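Local atomic coordinates of phosphoprotein (Lettuce necrotic yellows virus, PDB entry 3T4R), a protein that probably acts as a non-catalytic polymerase cofactor, stabilising polymerase L on the N-RNA template and chaperoning soluble nucleoprotein N, here represented by its C-terminal domain. Residues 6-11 against 32-37; 13-18 against 53-58. One frame throughout, in Å; residues are numbered along the deposited sequence. Where two conformers were deposited one is given.

Both contacts hold helix 4-14 of this small helical bundle, one on its body and the other at its C-terminal end. Contact 1 sets the helix against the turn joining helices 27-33 and 36-41 and is the more buried; contact 2 sets the end of the helix against the long helix 50-72 and is partly buried. An ammonium group gripped by a carbonyl and a carboxylate dominates contact 1, whereas contact 2 rests on leucine, isoleucine and tryptophan packing with one hydrogen bond from a glutamine amide to a backbone carbonyl. Their centres lie about 10 Å apart, and the apolar layers merge where Val34 CG2 meets Ile58 CD1 at 4.0 Å.

Contact 1. Residues 6-11 against 32-37; sequences HEKEKL and FLVPDD
Lys8 on helix 4-14 reaches across to the turn between helices 27-33 and 36-41, where Val34 and Asp36 receive it. The polar part of the contact gathers at the tip of the lysine. Its NZ donates a hydrogen bond to the backbone carbonyl of Val34, with NZ to O at 2.8 Å. The C=O...N angle of 160° means that the nitrogen lies almost straight ahead of the carbonyl. The same ammonium forms a hydrogen-bonded salt bridge, 2.8 Å from Lys8 NZ to Asp36 OD1, again nearly in line with the C-O bond it meets. Asp31 OD1 adds a long, weak ion pair, and the Asp36 side chain also lies about 3 Å from a bound magnesium ion.

The apolar part lies along the stem of the lysine. CG stands beside the backbone N, anti to the carbonyl carbon (chi1 -68°), and the chain beyond it is fully extended. The Lys8 and Val34 side chains slide past each other in opposite directions: Lys8 CG touches Val34 CG1 at 3.9 Å, while Lys8 CD and CE run beside the Val34 carbonyl oxygen. One turn further along the helix, Leu11 CD1 meets the same Val34 CG1 at 4.0 Å, so this methyl touches both side chains. The Val34 side chain also reaches Leu12.

The turn itself is short. Val34 is the first residue to leave the conformation of helix 27-33, and Pro35 occupies the N-cap position of helix 36-41. The carbonyl of Val34, at the junction between the two helices, is thus satisfied by a side chain of helix 4-14. A buried lysine held by a carbonyl and a carboxylate would probably remain protonated, fastening helix 4-14 to the turn through charge as well as packing.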
ATOM      1  N   HIS A   6       2.967  -2.666  10.831  1.00 42.58           N
ATOM      2  CA  HIS A   6       2.806  -1.360  11.387  1.00 41.05           C
ATOM      3  C   HIS A   6       3.412  -0.333  10.421  1.00 39.18           C
ATOM      4  O   HIS A   6       2.763   0.651  10.107  1.00 37.99           O
ATOM      5  CB  HIS A   6       3.532  -1.345  12.727  1.00 45.94           C
ATOM      6  CG  HIS A   6       3.465  -0.044  13.448  1.00 47.60           C
ATOM      7  ND1 HIS A   6       2.486   0.250  14.364  1.00 49.66           N
ATOM      8  CD2 HIS A   6       4.270   1.041  13.394  1.00 50.93           C
ATOM      9  CE1 HIS A   6       2.690   1.466  14.837  1.00 51.51           C
ATOM     10  NE2 HIS A   6       3.755   1.975  14.248  1.00 48.81           N
ATOM     11  N   GLU A   7       4.636  -0.540   9.954  1.00 39.36           N
ATOM     12  CA  GLU A   7       5.250   0.488   9.118  1.00 38.26           C
ATOM     13  C   GLU A   7       4.663   0.551   7.734  1.00 36.46           C
ATOM     14  O   GLU A   7       4.678   1.617   7.110  1.00 34.60           O
ATOM     15  CB  GLU A   7       6.737   0.293   8.981  1.00 41.73           C
ATOM     16  CG  GLU A   7       7.578   0.426  10.243  1.00 46.06           C
ATOM     17  CD  GLU A   7       7.491   1.763  10.909  1.00 49.59           C
ATOM     18  OE1 GLU A   7       7.456   2.790  10.230  1.00 53.85           O
ATOM     19  OE2 GLU A   7       7.429   1.793  12.142  1.00 53.14           O
ATOM     20  N   LYS A   8       4.135  -0.570   7.252  1.00 34.72           N
ATOM     21  CA  LYS A   8       3.347  -0.565   5.994  1.00 32.24           C
ATOM     22  C   LYS A   8       1.997   0.259   6.093  1.00 32.67           C
ATOM     23  O   LYS A   8       1.652   1.046   5.166  1.00 31.78           O
ATOM     24  CB  LYS A   8       3.063  -2.013   5.533  1.00 31.28           C
ATOM     25  CG  LYS A   8       4.331  -2.733   5.095  1.00 31.38           C
ATOM     26  CD  LYS A   8       4.058  -4.103   4.577  1.00 32.14           C
ATOM     27  CE  LYS A   8       5.302  -4.652   4.204  1.00 32.44           C
ATOM     28  NZ  LYS A   8       5.166  -5.991   3.508  1.00 39.21           N
ATOM     29  N   GLU A   9       1.281   0.073   7.188  1.00 32.48           N
ATOM     30  CA  GLU A   9       0.045   0.814   7.485  1.00 34.04           C
ATOM     31  C   GLU A   9       0.340   2.320   7.612  1.00 34.15           C
ATOM     32  O   GLU A   9      -0.403   3.147   7.123  1.00 35.03           O
ATOM     33  CB  GLU A   9      -0.631   0.231   8.722  1.00 34.66           C
ATOM     34  CG  GLU A   9      -1.233  -1.150   8.478  1.00 38.28           C
ATOM     35  CD  GLU A   9      -1.819  -1.784   9.748  1.00 47.72           C
ATOM     36  OE1 GLU A   9      -2.252  -1.049  10.671  1.00 51.66           O
ATOM     37  OE2 GLU A   9      -1.793  -3.030   9.880  1.00 55.13           O
ATOM     38  N   LYS A  10       1.466   2.658   8.204  1.00 34.44           N
ATOM     39  CA  LYS A  10       1.900   4.040   8.382  1.00 33.96           C
ATOM     40  C   LYS A  10       2.270   4.597   7.022  1.00 34.10           C
ATOM     41  O   LYS A  10       1.991   5.733   6.783  1.00 34.40           O
ATOM     42  CB  LYS A  10       3.134   4.083   9.306  1.00 35.91           C
ATOM     43  CG  LYS A  10       3.627   5.451   9.597  1.00 37.55           C
ATOM     44  CD  LYS A  10       5.016   5.571  10.257  1.00 40.64           C
ATOM     45  CE  LYS A  10       5.059   4.976  11.631  1.00 42.62           C
ATOM     46  NZ  LYS A  10       6.373   5.222  12.331  1.00 50.33           N
ATOM     47  N   LEU A  11       2.878   3.795   6.131  1.00 32.48           N
ATOM     48  CA  LEU A  11       3.174   4.255   4.805  1.00 33.60           C
ATOM     49  C   LEU A  11       1.940   4.558   4.045  1.00 33.29           C
ATOM     50  O   LEU A  11       1.851   5.577   3.389  1.00 36.16           O
ATOM     51  CB  LEU A  11       3.942   3.194   4.022  1.00 34.37           C
ATOM     52  CG  LEU A  11       4.950   3.554   2.948  1.00 37.66           C
ATOM     53  CD1 LEU A  11       5.033   2.552   1.844  1.00 37.24           C
ATOM     54  CD2 LEU A  11       5.018   4.997   2.384  1.00 37.44           C
ATOM     55  N   PHE A  32      -0.083  -7.588   0.571  1.00 41.92           N
ATOM     56  CA  PHE A  32      -0.230  -7.618  -0.884  1.00 44.45           C
ATOM     57  C   PHE A  32      -0.139  -6.199  -1.529  1.00 43.32           C
ATOM     58  O   PHE A  32       0.439  -6.001  -2.598  1.00 44.89           O
ATOM     59  CB  PHE A  32      -1.570  -8.228  -1.204  1.00 49.45           C
ATOM     60  CG  PHE A  32      -1.876  -8.276  -2.657  1.00 58.43           C
ATOM     61  CD1 PHE A  32      -2.292  -9.425  -3.224  1.00 67.21           C
ATOM     62  CD2 PHE A  32      -1.744  -7.140  -3.466  1.00 63.42           C
ATOM     63  CE1 PHE A  32      -2.587  -9.436  -4.576  1.00 74.81           C
ATOM     64  CE2 PHE A  32      -2.002  -7.174  -4.809  1.00 65.77           C
ATOM     65  CZ  PHE A  32      -2.413  -8.300  -5.357  1.00 71.45           C
ATOM     66  N   LEU A  33      -0.717  -5.218  -0.876  1.00 39.92           N
ATOM     67  CA  LEU A  33      -0.692  -3.906  -1.413  1.00 38.82           C
ATOM     68  C   LEU A  33       0.681  -3.249  -1.302  1.00 35.14           C
ATOM     69  O   LEU A  33       1.069  -2.473  -2.184  1.00 38.40           O
ATOM     70  CB  LEU A  33      -1.709  -3.080  -0.627  1.00 37.12           C
ATOM     71  CG  LEU A  33      -3.173  -3.432  -0.810  1.00 40.94           C
ATOM     72  CD1 LEU A  33      -3.984  -2.503   0.026  1.00 41.59           C
ATOM     73  CD2 LEU A  33      -3.619  -3.224  -2.218  1.00 47.26           C
ATOM     74  N   VAL A  34       1.348  -3.495  -0.201  1.00 32.34           N
ATOM     75  CA  VAL A  34       2.671  -2.917   0.138  1.00 31.14           C
ATOM     76  C   VAL A  34       3.651  -4.070   0.368  1.00 30.79           C
ATOM     77  O   VAL A  34       3.947  -4.460   1.462  1.00 31.76           O
ATOM     78  CB  VAL A  34       2.597  -2.036   1.374  1.00 31.58           C
ATOM     79  CG1 VAL A  34       3.893  -1.244   1.480  1.00 31.28           C
ATOM     80  CG2 VAL A  34       1.434  -0.998   1.256  1.00 31.78           C
ATOM     81  N   PRO A  35       4.105  -4.680  -0.721  1.00 34.02           N
ATOM     82  CA  PRO A  35       5.132  -5.673  -0.575  1.00 36.91           C
ATOM     83  C   PRO A  35       6.399  -5.022   0.061  1.00 37.14           C
ATOM     84  O   PRO A  35       6.470  -3.774   0.055  1.00 36.62           O
ATOM     85  CB  PRO A  35       5.389  -6.102  -2.038  1.00 37.78           C
ATOM     86  CG  PRO A  35       4.088  -5.678  -2.795  1.00 38.93           C
ATOM     87  CD  PRO A  35       3.672  -4.454  -2.136  1.00 35.20           C
ATOM     88  N   ASP A  36       7.366  -5.802   0.571  1.00 38.63           N
ATOM     89  CA  ASP A  36       8.537  -5.247   1.277  1.00 41.18           C
ATOM     90  C   ASP A  36       9.427  -4.327   0.391  1.00 43.73           C
ATOM     91  O   ASP A  36      10.111  -3.473   0.880  1.00 45.93           O
ATOM     92  CB  ASP A  36       9.448  -6.380   1.801  1.00 45.39           C
ATOM     93  CG  ASP A  36       8.711  -7.383   2.730  1.00 44.99           C
ATOM     94  OD1 ASP A  36       7.732  -6.968   3.351  1.00 43.94           O
ATOM     95  OD2 ASP A  36       9.102  -8.585   2.845  1.00 54.18           O
ATOM     96  N   ASP A  37       9.465  -4.580  -0.902  1.00 45.45           N
ATOM     97  CA  ASP A  37      10.207  -3.771  -1.863  0.50 48.94           C
ATOM     98  C   ASP A  37       9.607  -2.377  -1.949  1.00 45.97           C
ATOM     99  O   ASP A  37      10.292  -1.423  -2.210  1.00 49.45           O
ATOM    100  CB  ASP A  37      10.276  -4.434  -3.258  0.50 53.08           C
ATOM    101  CG  ASP A  37       8.875  -4.667  -3.931  0.50 54.12           C
ATOM    102  OD1 ASP A  37       8.602  -4.120  -5.035  0.50 58.72           O
ATOM    103  OD2 ASP A  37       8.072  -5.464  -3.397  0.50 54.64           O
TER

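Contact 2. Residues 13-18 against 53-58; sequences ADLDWE and KIQNEI
The Schellman motif that ends helix 4-14 packs here on helix 50-72, with Leu15 and Trp17 meeting Ile54, Gln55 and Ile58. Leu15 supplies the buried side chain: its CD1 rests against both Ile54 CG2 and Ile58 CD1, each 3.4 Å away and tighter than usual for carbon pairs. Its CG, anti to the carbonyl carbon (chi1 -65°), leads the branch toward the helix; Leu46 adds to this pocket.

Asp16, with positive phi, is the C-prime residue of the motif. Trp17 N returns to Leu12 O, and Asp16 N to Ala13 O at 3.0 Å. Leu15 O, just before the positive-phi residue, accepts from Gln55 NE2 of helix 50-72 at 2.9 Å. This bond is bent, 145° at the hydrogen, and the nitrogen approaches tilted by 34° from the carbonyl plane. The extended Gln55 chain runs past Leu15 in the opposite direction, bringing its CG to 4.0 Å from Leu15 CB.

Trp17 meets the helix with the six-membered end of its indole. CH2 lies 3.5 Å from Ile58 CG2 in an oblique approach, while the backbone oxygen of Gln55 lies near the ring plane, at the edge. Tyr25 and Ile22 also touch the indole. On the more exposed side, Asp16 OD2 forms a salt bridge with Lys51 NZ of helix 50-72.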
ATOM      1  N   ALA A  13      -0.905   5.491   5.236  1.00 33.62           N
ATOM      2  CA  ALA A  13      -1.343   6.811   5.725  1.00 34.70           C
ATOM      3  C   ALA A  13      -0.527   8.015   5.214  1.00 37.48           C
ATOM      4  O   ALA A  13      -1.108   9.078   4.954  1.00 38.81           O
ATOM      5  CB  ALA A  13      -1.368   6.824   7.234  1.00 36.39           C
ATOM      6  N   ASP A  14       0.799   7.840   5.123  1.00 36.88           N
ATOM      7  CA  ASP A  14       1.721   8.879   4.724  1.00 38.17           C
ATOM      8  C   ASP A  14       1.526   9.129   3.271  1.00 40.36           C
ATOM      9  O   ASP A  14       1.879  10.186   2.777  1.00 44.21           O
ATOM     10  CB  ASP A  14       3.148   8.427   4.947  1.00 37.25           C
ATOM     11  CG  ASP A  14       3.569   8.469   6.402  1.00 42.47           C
ATOM     12  OD1 ASP A  14       2.934   9.167   7.240  1.00 38.38           O
ATOM     13  OD2 ASP A  14       4.592   7.818   6.709  1.00 48.13           O
ATOM     14  N   LEU A  15       0.982   8.147   2.549  1.00 38.33           N
ATOM     15  CA  LEU A  15       0.677   8.328   1.128  1.00 38.78           C
ATOM     16  C   LEU A  15      -0.781   8.746   0.876  1.00 39.82           C
ATOM     17  O   LEU A  15      -1.233   8.761  -0.250  1.00 40.14           O
ATOM     18  CB  LEU A  15       0.980   7.023   0.378  1.00 38.37           C
ATOM     19  CG  LEU A  15       2.441   6.599   0.342  1.00 39.23           C
ATOM     20  CD1 LEU A  15       2.528   5.204  -0.380  1.00 42.14           C
ATOM     21  CD2 LEU A  15       3.342   7.578  -0.392  1.00 42.71           C
ATOM     22  N   ASP A  16      -1.493   9.112   1.942  1.00 38.98           N
ATOM     23  CA  ASP A  16      -2.819   9.757   1.871  1.00 42.06           C
ATOM     24  C   ASP A  16      -3.975   8.825   1.708  1.00 41.12           C
ATOM     25  O   ASP A  16      -5.028   9.246   1.486  1.00 43.67           O
ATOM     26  CB  ASP A  16      -2.849  10.903   0.851  1.00 45.81           C
ATOM     27  CG  ASP A  16      -2.076  12.129   1.355  1.00 51.16           C
ATOM     28  OD1 ASP A  16      -2.315  12.610   2.483  1.00 47.58           O
ATOM     29  OD2 ASP A  16      -1.152  12.557   0.625  1.00 52.37           O
ATOM     30  N   TRP A  17      -3.779   7.541   1.934  1.00 39.54           N
ATOM     31  CA  TRP A  17      -4.898   6.637   2.032  1.00 41.88           C
ATOM     32  C   TRP A  17      -5.651   7.013   3.287  1.00 43.84           C
ATOM     33  O   TRP A  17      -5.027   7.455   4.269  1.00 42.83           O
ATOM     34  CB  TRP A  17      -4.382   5.170   2.096  1.00 40.24           C
ATOM     35  CG  TRP A  17      -4.487   4.553   0.759  1.00 46.03           C
ATOM     36  CD1 TRP A  17      -5.574   3.952   0.243  1.00 52.33           C
ATOM     37  CD2 TRP A  17      -3.497   4.560  -0.297  1.00 46.55           C
ATOM     38  NE1 TRP A  17      -5.343   3.560  -1.065  1.00 57.92           N
ATOM     39  CE2 TRP A  17      -4.066   3.914  -1.411  1.00 52.49           C
ATOM     40  CE3 TRP A  17      -2.199   5.042  -0.400  1.00 42.91           C
ATOM     41  CZ2 TRP A  17      -3.370   3.753  -2.637  1.00 50.59           C
ATOM     42  CZ3 TRP A  17      -1.523   4.889  -1.570  1.00 43.81           C
ATOM     43  CH2 TRP A  17      -2.106   4.266  -2.688  1.00 47.42           C
ATOM     44  N   GLU A  18      -6.962   6.868   3.319  1.00 44.83           N
ATOM     45  CA  GLU A  18      -7.655   7.362   4.510  1.00 45.80           C
ATOM     46  C   GLU A  18      -7.429   6.298   5.561  1.00 43.54           C
ATOM     47  O   GLU A  18      -7.352   5.114   5.243  1.00 43.58           O
ATOM     48  CB  GLU A  18      -9.140   7.633   4.206  1.00 52.93           C
ATOM     49  CG  GLU A  18      -9.857   8.851   4.915  1.00 60.13           C
ATOM     50  CD  GLU A  18      -9.274  10.244   4.596  1.00 64.37           C
ATOM     51  OE1 GLU A  18      -9.179  10.557   3.391  1.00 67.88           O
ATOM     52  OE2 GLU A  18      -8.914  11.024   5.544  1.00 66.45           O
ATOM     53  N   LYS A  53       5.315   8.163  -7.023  1.00 58.38           N
ATOM     54  CA  LYS A  53       5.879   6.893  -7.523  1.00 57.68           C
ATOM     55  C   LYS A  53       5.308   5.670  -6.786  1.00 51.39           C
ATOM     56  O   LYS A  53       4.733   4.765  -7.390  1.00 49.41           O
ATOM     57  CB  LYS A  53       7.410   6.893  -7.423  1.00 62.87           C
ATOM     58  CG  LYS A  53       8.159   5.902  -8.427  1.00 68.49           C
ATOM     59  CD  LYS A  53       9.611   5.680  -7.971  1.00 73.98           C
ATOM     60  CE  LYS A  53       9.969   4.188  -7.707  1.00 73.60           C
ATOM     61  NZ  LYS A  53      10.067   3.307  -8.924  1.00 79.13           N
ATOM     62  N   ILE A  54       5.443   5.690  -5.471  1.00 49.49           N
ATOM     63  CA  ILE A  54       4.979   4.643  -4.617  1.00 45.51           C
ATOM     64  C   ILE A  54       3.481   4.481  -4.634  1.00 43.39           C
ATOM     65  O   ILE A  54       3.014   3.332  -4.654  1.00 44.08           O
ATOM     66  CB  ILE A  54       5.439   4.891  -3.198  1.00 44.74           C
ATOM     67  CG1 ILE A  54       6.955   5.031  -3.200  1.00 47.15           C
ATOM     68  CG2 ILE A  54       4.984   3.744  -2.268  1.00 40.24           C
ATOM     69  CD1 ILE A  54       7.525   5.448  -1.905  1.00 47.83           C
ATOM     70  N   GLN A  55       2.739   5.586  -4.589  1.00 43.10           N
ATOM     71  CA  GLN A  55       1.280   5.570  -4.702  1.00 42.15           C
ATOM     72  C   GLN A  55       0.887   4.834  -5.978  1.00 43.26           C
ATOM     73  O   GLN A  55      -0.020   4.003  -5.939  1.00 42.54           O
ATOM     74  CB  GLN A  55       0.704   6.979  -4.817  1.00 45.22           C
ATOM     75  CG  GLN A  55       0.636   7.769  -3.543  1.00 47.12           C
ATOM     76  CD  GLN A  55       0.186   9.202  -3.780  1.00 57.60           C
ATOM     77  OE1 GLN A  55       0.163   9.687  -4.929  1.00 62.08           O
ATOM     78  NE2 GLN A  55      -0.155   9.900  -2.712  1.00 58.29           N
ATOM     79  N   ASN A  56       1.553   5.145  -7.090  1.00 44.64           N
ATOM     80  CA  ASN A  56       1.322   4.457  -8.345  1.00 49.06           C
ATOM     81  C   ASN A  56       1.550   2.920  -8.200  1.00 46.18           C
ATOM     82  O   ASN A  56       0.772   2.101  -8.731  1.00 48.09           O
ATOM     83  CB  ASN A  56       2.191   5.048  -9.471  1.00 52.68           C
ATOM     84  CG  ASN A  56       1.677   6.413  -9.971  1.00 62.20           C
ATOM     85  OD1 ASN A  56       0.459   6.679  -9.932  1.00 62.89           O
ATOM     86  ND2 ASN A  56       2.590   7.246 -10.526  1.00 67.21           N
ATOM     87  N   GLU A  57       2.615   2.538  -7.537  1.00 45.64           N
ATOM     88  CA  GLU A  57       2.913   1.113  -7.365  1.00 47.27           C
ATOM     89  C   GLU A  57       1.814   0.420  -6.559  1.00 43.19           C
ATOM     90  O   GLU A  57       1.431  -0.705  -6.883  1.00 43.03           O
ATOM     91  CB  GLU A  57       4.280   0.890  -6.678  1.00 48.91           C
ATOM     92  CG  GLU A  57       5.471   1.289  -7.516  1.00 57.56           C
ATOM     93  CD  GLU A  57       6.227   0.125  -8.051  1.00 72.38           C
ATOM     94  OE1 GLU A  57       5.578  -0.849  -8.520  1.00 80.61           O
ATOM     95  OE2 GLU A  57       7.484   0.175  -8.041  1.00 80.92           O
ATOM     96  N   ILE A  58       1.353   1.061  -5.495  1.00 39.91           N
ATOM     97  CA  ILE A  58       0.357   0.480  -4.600  1.00 39.29           C
ATOM     98  C   ILE A  58      -1.027   0.362  -5.305  1.00 40.36           C
ATOM     99  O   ILE A  58      -1.756  -0.647  -5.169  1.00 42.90           O
ATOM    100  CB  ILE A  58       0.238   1.347  -3.350  1.00 36.84           C
ATOM    101  CG1 ILE A  58       1.480   1.088  -2.455  1.00 39.91           C
ATOM    102  CG2 ILE A  58      -0.968   0.969  -2.504  1.00 41.48           C
ATOM    103  CD1 ILE A  58       1.635   2.078  -1.368  1.00 37.83           C
TER